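Local atomic coordinates of Arf-GAP with coiled-coil, ANK repeat and PH domain-containing protein 2 (PDB entry 6IF3), a protein that acts as a GTPase-activating protein for the small GTPase ARF6 and uses its ankyrin repeats, the part held in this chain, to interact with RAB35. Residues Gly111-Pro114 / Leu115-Ala118. Numbering follows the deposited sequence.
Sequences GKDP and LSIA
The chain runs extended through Lys-112 and Asp-113 and turns into helix 114-120 at Pro-114, where two carbonyls take the first backbone bonds. Ile-117 N gives to Asp-113 O at 3.2 Å. Ala-118 N gives to Pro-114 O at 2.9 Å. Asp-113 is the N-cap. With CG set between its own backbone N and carbonyl carbon (chi1 64°), the carboxylate swings forward over the first turn, and OD1 accepts from Ser-116 N at 2.8 Å, met nearly along the C-O axis. Ser-116 answers with its hydroxyl, donating through OG to Asp-113 O at 2.9 Å, 17° from the carbonyl plane. That carbonyl thus holds two donors, while CG1 of Ile-117 lies 3.4 Å from the same Asp-113 O. With an alanine in place of Asp-113, Ser-116 N is likely to lose its capping acceptor, leaving the helix start less firmly fixed. Asp-Pro-Leu-Ser here stands in for the Thr-Pro-Leu-His motif that commonly opens the first helix of an ankyrin repeat. Pro-114, which has no N-H to offer, suits the first helical position; its ring packs on Leu-82 and Thr-86 of helix 81-88 and on Leu-130 of helix 124-141, seating the opening of the third ankyrin repeat between these helices. The Asp-113 carboxylate, also in a weak, long ion pair with Arg-134 through OD2, probably offsets the positive end of the helix dipole.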
loop_
_atom_site.group_PDB
_atom_site.type_symbol
_atom_site.label_atom_id
_atom_site.label_comp_id
_atom_site.label_asym_id
_atom_site.label_seq_id
_atom_site.Cartn_x
_atom_site.Cartn_y
_atom_site.Cartn_z
ATOM N N GLY A 111 13.205 -17.666 -4.304
ATOM C CA GLY A 111 13.260 -16.319 -4.845
ATOM C C GLY A 111 12.054 -15.435 -4.553
ATOM O O GLY A 111 11.916 -14.357 -5.147
ATOM N N LYS A 112 11.165 -15.877 -3.671
ATOM C CA LYS A 112 9.941 -15.106 -3.399
ATOM C C LYS A 112 10.065 -14.197 -2.175
ATOM O O LYS A 112 10.578 -14.607 -1.131
ATOM C CB LYS A 112 8.749 -16.050 -3.201
ATOM C CG LYS A 112 8.488 -16.981 -4.369
ATOM C CD LYS A 112 7.257 -17.850 -4.145
ATOM C CE LYS A 112 6.962 -18.707 -5.371
ATOM N NZ LYS A 112 5.691 -19.490 -5.281
ATOM N N ASP A 113 9.588 -12.953 -2.298
ATOM C CA ASP A 113 9.475 -12.085 -1.130
ATOM C C ASP A 113 8.021 -11.991 -0.667
ATOM O O ASP A 113 7.107 -12.429 -1.377
ATOM C CB ASP A 113 10.102 -10.670 -1.390
ATOM C CG ASP A 113 9.415 -9.856 -2.447
ATOM O OD1 ASP A 113 8.279 -10.134 -2.877
ATOM O OD2 ASP A 113 10.070 -8.864 -2.851
ATOM N N PRO A 114 7.806 -11.424 0.532
ATOM C CA PRO A 114 6.447 -11.375 1.057
ATOM C C PRO A 114 5.493 -10.627 0.162
ATOM O O PRO A 114 4.357 -11.071 0.011
ATOM C CB PRO A 114 6.624 -10.657 2.382
ATOM C CG PRO A 114 7.937 -11.179 2.872
ATOM C CD PRO A 114 8.797 -11.189 1.601
ATOM N N LEU A 115 5.953 -9.547 -0.451
ATOM C CA LEU A 115 5.047 -8.792 -1.331
ATOM C C LEU A 115 4.601 -9.648 -2.532
ATOM O O LEU A 115 3.411 -9.639 -2.866
ATOM C CB LEU A 115 5.698 -7.498 -1.858
ATOM C CG LEU A 115 4.800 -6.654 -2.784
ATOM C CD1 LEU A 115 3.538 -6.159 -2.058
ATOM C CD2 LEU A 115 5.618 -5.488 -3.388
ATOM N N SER A 116 5.511 -10.391 -3.149
ATOM C CA SER A 116 5.124 -11.188 -4.327
ATOM C C SER A 116 4.076 -12.220 -3.906
ATOM O O SER A 116 3.140 -12.500 -4.637
ATOM C CB SER A 116 6.338 -11.848 -4.982
ATOM O OG SER A 116 6.860 -12.915 -4.203
ATOM N N ILE A 117 4.247 -12.787 -2.725
ATOM C CA ILE A 117 3.320 -13.793 -2.199
ATOM C C ILE A 117 1.938 -13.169 -1.968
ATOM O O ILE A 117 0.923 -13.702 -2.440
ATOM C CB ILE A 117 3.899 -14.402 -0.916
ATOM C CG1 ILE A 117 5.156 -15.178 -1.287
ATOM C CG2 ILE A 117 2.873 -15.299 -0.207
ATOM C CD1 ILE A 117 5.946 -15.634 -0.092
ATOM N N ALA A 118 1.912 -12.046 -1.264
ATOM C CA ALA A 118 0.651 -11.321 -1.012
ATOM C C ALA A 118 -0.069 -10.862 -2.274
ATOM O O ALA A 118 -1.296 -10.918 -2.329
ATOM C CB ALA A 118 0.945 -10.128 -0.076
#